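Local atomic coordinates of ribosomal RNA small subunit methyltransferase E (Thermotoga maritima, PDB entry 1Z85), a protein that probably methylates N3 of the uracil ring of uridine 1498 in 16S rRNA, using S-adenosyl-L-methionine as methyl donor. Residues I114-I126 with V185-R197. Numbering follows the deposited sequence.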
loop_
_atom_site.group_PDB
_atom_site.type_symbol
_atom_site.label_atom_id
_atom_site.label_comp_id
_atom_site.label_asym_id
_atom_site.label_seq_id
_atom_site.Cartn_x
_atom_site.Cartn_y
_atom_site.Cartn_z
ATOM N N ILE B 114 14.933 -6.149 -10.736
ATOM C CA ILE B 114 14.722 -6.852 -9.470
ATOM C C ILE B 114 15.878 -7.875 -9.267
ATOM O O ILE B 114 16.255 -8.617 -10.189
ATOM C CB ILE B 114 13.392 -7.577 -9.504
ATOM C CG1 ILE B 114 12.294 -6.596 -9.934
ATOM C CG2 ILE B 114 13.098 -8.239 -8.152
ATOM C CD1 ILE B 114 10.933 -7.214 -10.049
ATOM N N PHE B 115 16.431 -7.879 -8.056
ATOM C CA PHE B 115 17.502 -8.794 -7.650
ATOM C C PHE B 115 17.008 -9.583 -6.454
ATOM O O PHE B 115 16.632 -9.018 -5.417
ATOM C CB PHE B 115 18.792 -8.057 -7.298
ATOM C CG PHE B 115 19.439 -7.385 -8.465
ATOM C CD1 PHE B 115 20.351 -8.058 -9.248
ATOM C CD2 PHE B 115 19.121 -6.060 -8.799
ATOM C CE1 PHE B 115 20.950 -7.428 -10.332
ATOM C CE2 PHE B 115 19.671 -5.439 -9.894
ATOM C CZ PHE B 115 20.609 -6.100 -10.664
ATOM N N PHE B 116 17.020 -10.900 -6.594
ATOM C CA PHE B 116 16.578 -11.794 -5.525
ATOM C C PHE B 116 17.731 -12.277 -4.674
ATOM O O PHE B 116 18.595 -13.017 -5.144
ATOM C CB PHE B 116 15.806 -12.970 -6.141
ATOM C CG PHE B 116 14.518 -12.557 -6.737
ATOM C CD1 PHE B 116 13.533 -12.038 -5.935
ATOM C CD2 PHE B 116 14.291 -12.662 -8.083
ATOM C CE1 PHE B 116 12.350 -11.660 -6.479
ATOM C CE2 PHE B 116 13.081 -12.273 -8.632
ATOM C CZ PHE B 116 12.138 -11.792 -7.856
ATOM N N HIS B 117 17.703 -11.911 -3.397
ATOM C CA HIS B 117 18.716 -12.335 -2.454
ATOM C C HIS B 117 18.136 -13.128 -1.251
ATOM O O HIS B 117 17.129 -12.794 -0.670
ATOM C CB HIS B 117 19.526 -11.088 -1.992
ATOM C CG HIS B 117 20.741 -11.416 -1.170
ATOM N ND1 HIS B 117 20.800 -11.177 0.190
ATOM C CD2 HIS B 117 21.932 -11.967 -1.506
ATOM C CE1 HIS B 117 21.969 -11.593 0.658
ATOM N NE2 HIS B 117 22.695 -12.031 -0.357
ATOM N N LYS B 118 18.786 -14.211 -0.918
ATOM C CA LYS B 118 18.450 -14.973 0.253
ATOM C C LYS B 118 19.325 -14.476 1.441
ATOM O O LYS B 118 20.538 -14.772 1.559
ATOM C CB LYS B 118 18.679 -16.455 -0.054
ATOM C CG LYS B 118 18.107 -17.506 0.945
ATOM C CD LYS B 118 19.027 -18.786 0.819
ATOM C CE LYS B 118 18.466 -20.074 1.441
ATOM N NZ LYS B 118 18.881 -21.342 0.685
ATOM N N PHE B 119 18.698 -13.722 2.338
ATOM C CA PHE B 119 19.417 -13.172 3.508
ATOM C C PHE B 119 19.704 -14.308 4.456
ATOM O O PHE B 119 19.092 -15.385 4.330
ATOM C CB PHE B 119 18.613 -12.053 4.164
ATOM C CG PHE B 119 18.540 -10.791 3.320
ATOM C CD1 PHE B 119 17.610 -10.673 2.278
ATOM C CD2 PHE B 119 19.395 -9.741 3.546
ATOM C CE1 PHE B 119 17.546 -9.548 1.490
ATOM C CE2 PHE B 119 19.327 -8.597 2.762
ATOM C CZ PHE B 119 18.398 -8.501 1.730
ATOM N N GLU B 120 20.626 -14.087 5.401
ATOM C CA GLU B 120 21.130 -15.176 6.245
ATOM C C GLU B 120 20.027 -15.835 7.079
ATOM O O GLU B 120 20.046 -17.041 7.302
ATOM C CB GLU B 120 22.314 -14.709 7.133
ATOM C CG GLU B 120 23.649 -14.596 6.354
ATOM C CD GLU B 120 24.833 -13.899 7.095
ATOM O OE1 GLU B 120 24.728 -13.472 8.285
ATOM O OE2 GLU B 120 25.900 -13.773 6.437
ATOM N N ARG B 121 19.047 -15.057 7.520
ATOM C CA ARG B 121 17.962 -15.619 8.326
ATOM C C ARG B 121 16.816 -16.312 7.583
ATOM O O ARG B 121 15.900 -16.800 8.247
ATOM C CB ARG B 121 17.414 -14.541 9.251
ATOM C CG ARG B 121 18.412 -14.235 10.358
ATOM C CD ARG B 121 17.916 -13.173 11.245
ATOM N NE ARG B 121 18.934 -12.748 12.203
ATOM C CZ ARG B 121 18.742 -11.759 13.066
ATOM N NH1 ARG B 121 17.592 -11.107 13.076
ATOM N NH2 ARG B 121 19.693 -11.408 13.910
ATOM N N SER B 122 16.869 -16.372 6.250
ATOM C CA SER B 122 15.820 -17.036 5.442
ATOM C C SER B 122 16.311 -18.375 4.960
ATOM O O SER B 122 17.457 -18.486 4.594
ATOM C CB SER B 122 15.482 -16.237 4.213
ATOM O OG SER B 122 14.535 -16.889 3.382
ATOM N N GLN B 123 15.432 -19.380 4.947
ATOM C CA GLN B 123 15.754 -20.643 4.290
ATOM C C GLN B 123 14.926 -20.874 3.062
ATOM O O GLN B 123 14.835 -21.967 2.608
ATOM C CB GLN B 123 15.557 -21.822 5.241
ATOM C CG GLN B 123 16.154 -21.648 6.595
ATOM C CD GLN B 123 15.930 -22.879 7.449
ATOM O OE1 GLN B 123 15.839 -22.795 8.668
ATOM N NE2 GLN B 123 15.785 -24.015 6.808
ATOM N N HIS B 124 14.309 -19.830 2.530
ATOM C CA HIS B 124 13.471 -19.946 1.380
ATOM C C HIS B 124 14.275 -19.964 0.093
ATOM O O HIS B 124 15.473 -19.736 0.079
ATOM C CB HIS B 124 12.417 -18.829 1.316
ATOM C CG HIS B 124 11.332 -18.961 2.321
ATOM N ND1 HIS B 124 11.427 -18.447 3.603
ATOM C CD2 HIS B 124 10.171 -19.637 2.280
ATOM C CE1 HIS B 124 10.329 -18.749 4.267
ATOM N NE2 HIS B 124 9.555 -19.466 3.491
ATOM N N GLU B 125 13.574 -20.337 -0.968
ATOM C CA GLU B 125 14.078 -20.355 -2.325
ATOM C C GLU B 125 13.008 -19.718 -3.159
ATOM O O GLU B 125 11.850 -19.683 -2.749
ATOM C CB GLU B 125 14.314 -21.789 -2.828
ATOM C CG GLU B 125 15.343 -22.673 -2.041
ATOM C CD GLU B 125 16.853 -22.200 -2.143
ATOM O OE1 GLU B 125 17.286 -21.633 -3.163
ATOM O OE2 GLU B 125 17.631 -22.410 -1.165
ATOM N N ILE B 126 13.389 -19.263 -4.340
ATOM C CA ILE B 126 12.465 -18.757 -5.352
ATOM C C ILE B 126 12.704 -19.445 -6.682
ATOM O O ILE B 126 13.873 -19.707 -7.070
ATOM C CB ILE B 126 12.546 -17.205 -5.508
ATOM C CG1 ILE B 126 11.432 -16.667 -6.403
ATOM C CG2 ILE B 126 13.861 -16.724 -6.030
ATOM C CD1 ILE B 126 11.304 -15.183 -6.239
ATOM N N VAL B 185 17.423 -1.742 -1.093
ATOM C CA VAL B 185 17.606 -3.069 -0.497
ATOM C C VAL B 185 16.484 -3.212 0.513
ATOM O O VAL B 185 16.524 -2.591 1.563
ATOM C CB VAL B 185 18.997 -3.176 0.234
ATOM C CG1 VAL B 185 19.189 -4.497 0.976
ATOM C CG2 VAL B 185 20.120 -3.005 -0.729
ATOM N N VAL B 186 15.420 -3.945 0.154
ATOM C CA VAL B 186 14.367 -4.296 1.118
ATOM C C VAL B 186 14.847 -5.429 2.079
ATOM O O VAL B 186 15.229 -6.516 1.661
ATOM C CB VAL B 186 13.101 -4.765 0.380
ATOM C CG1 VAL B 186 12.021 -5.163 1.377
ATOM C CG2 VAL B 186 12.602 -3.671 -0.605
ATOM N N GLY B 187 14.760 -5.197 3.363
ATOM C CA GLY B 187 15.255 -6.164 4.337
ATOM C C GLY B 187 14.398 -7.405 4.511
ATOM O O GLY B 187 13.185 -7.412 4.194
ATOM N N PRO B 188 15.016 -8.481 5.022
ATOM C CA PRO B 188 14.296 -9.728 5.220
ATOM C C PRO B 188 13.341 -9.723 6.434
ATOM O O PRO B 188 13.492 -8.942 7.369
ATOM C CB PRO B 188 15.421 -10.740 5.412
ATOM C CG PRO B 188 16.497 -9.969 6.072
ATOM C CD PRO B 188 16.409 -8.573 5.478
ATOM N N GLU B 189 12.361 -10.622 6.414
ATOM C CA GLU B 189 11.380 -10.695 7.487
ATOM C C GLU B 189 11.964 -10.940 8.892
ATOM O O GLU B 189 11.542 -10.324 9.844
ATOM C CB GLU B 189 10.338 -11.749 7.138
ATOM C CG GLU B 189 9.204 -11.854 8.153
ATOM C CD GLU B 189 8.192 -12.928 7.814
ATOM O OE1 GLU B 189 8.447 -13.796 6.935
ATOM O OE2 GLU B 189 7.128 -12.895 8.462
ATOM N N GLY B 190 12.965 -11.800 9.016
ATOM C CA GLY B 190 13.561 -12.094 10.323
ATOM C C GLY B 190 14.645 -11.107 10.734
ATOM O O GLY B 190 15.280 -11.297 11.766
ATOM N N GLY B 191 14.883 -10.070 9.927
ATOM C CA GLY B 191 15.866 -9.026 10.254
ATOM C C GLY B 191 17.224 -9.296 9.642
ATOM O O GLY B 191 17.539 -10.434 9.289
ATOM N N PHE B 192 18.014 -8.239 9.469
ATOM C CA PHE B 192 19.421 -8.411 9.097
ATOM C C PHE B 192 20.170 -9.129 10.247
ATOM O O PHE B 192 19.923 -8.888 11.420
ATOM C CB PHE B 192 20.104 -7.063 8.798
ATOM C CG PHE B 192 19.468 -6.270 7.671
ATOM C CD1 PHE B 192 19.474 -6.751 6.380
ATOM C CD2 PHE B 192 18.913 -5.021 7.909
ATOM C CE1 PHE B 192 18.892 -6.017 5.329
ATOM C CE2 PHE B 192 18.372 -4.284 6.876
ATOM C CZ PHE B 192 18.333 -4.796 5.587
ATOM N N SER B 193 21.059 -10.042 9.905
ATOM C CA SER B 193 22.014 -10.557 10.868
ATOM C C SER B 193 22.959 -9.403 11.126
ATOM O O SER B 193 22.833 -8.345 10.497
ATOM C CB SER B 193 22.755 -11.766 10.297
ATOM O OG SER B 193 23.568 -11.389 9.204
ATOM N N GLU B 194 23.878 -9.585 12.061
ATOM C CA GLU B 194 24.826 -8.545 12.421
ATOM C C GLU B 194 25.906 -8.364 11.348
ATOM O O GLU B 194 26.414 -7.264 11.151
ATOM C CB GLU B 194 25.477 -8.852 13.782
ATOM C CG GLU B 194 24.584 -8.546 14.998
ATOM N N LYS B 195 26.274 -9.448 10.689
ATOM C CA LYS B 195 27.176 -9.387 9.560
ATOM C C LYS B 195 26.548 -8.558 8.443
ATOM O O LYS B 195 27.190 -7.675 7.902
ATOM C CB LYS B 195 27.450 -10.790 9.046
ATOM C CG LYS B 195 28.916 -11.116 8.847
ATOM C CD LYS B 195 29.105 -12.607 8.483
ATOM C CE LYS B 195 29.744 -13.439 9.613
ATOM N NZ LYS B 195 30.470 -14.627 9.041
ATOM N N GLU B 196 25.289 -8.852 8.100
ATOM C CA GLU B 196 24.591 -8.109 7.048
ATOM C C GLU B 196 24.499 -6.626 7.399
ATOM O O GLU B 196 24.662 -5.756 6.552
ATOM C CB GLU B 196 23.182 -8.696 6.800
ATOM C CG GLU B 196 23.206 -10.124 6.198
ATOM C CD GLU B 196 21.874 -10.831 6.165
ATOM O OE1 GLU B 196 21.055 -10.606 7.080
ATOM O OE2 GLU B 196 21.674 -11.645 5.218
ATOM N N ARG B 197 24.216 -6.341 8.656
ATOM C CA ARG B 197 24.003 -4.971 9.087
ATOM C C ARG B 197 25.298 -4.185 9.001
ATOM O O ARG B 197 25.302 -3.070 8.526
ATOM C CB ARG B 197 23.477 -4.967 10.504
ATOM C CG ARG B 197 22.726 -3.716 10.863
ATOM C CD ARG B 197 22.107 -3.833 12.281
ATOM N NE ARG B 197 20.796 -4.467 12.210
ATOM C CZ ARG B 197 19.723 -3.857 11.735
ATOM N NH1 ARG B 197 19.814 -2.609 11.283
ATOM N NH2 ARG B 197 18.561 -4.498 11.681
HETATM O O HOH W 1 19.014 -11.933 7.704
#
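F119 reaches from the turn after strand 113-117 into the 185-197 segment, its atoms running along P188 to the end of strand 182-186. CB lies beside P188 CG and E196 OE2; F119 CG touches P188 CG at 3.5 Å. CD1 rests on P188 CB, and F119 CD2 lies 3.4 Å from E196 OE2. Over the ring centre P188 CD makes a CH-pi contact, while H117 ND1 stands over the centre of the opposite face, the imidazole presenting its edge. F119 CE2 comes within 3.7 Å of F192 CE1, and CE1 and CZ of F119 end near V186 O, CZ also near V185 CG1.

The E196 carboxylate meets the F119 ring at its edge, their planes 78° apart. E196 OE2 accepts E120 N (2.7 Å) on the syn side but 33° out of the carboxylate plane. S193 OG accepts E196 N and E196 OE1 accepts S193 N, a capping box at the start of helix 194-201. S193 OG donates to E120 OE1 (2.6 Å) from above that carboxylate's plane. F192 O stands over one face of the R121 guanidinium, and R121 NH1 bonds G190 O (2.7 Å), which lies in the guanidinium plane.

The contact thus ties together two loops at the C-terminal ends of strands 113-117 and 182-186, which flank strand 87-92 in the parallel sheet of the SPOUT methyltransferase domain; P92 from that central strand also touches F119, and the first turn of helix 194-201 supplies E196.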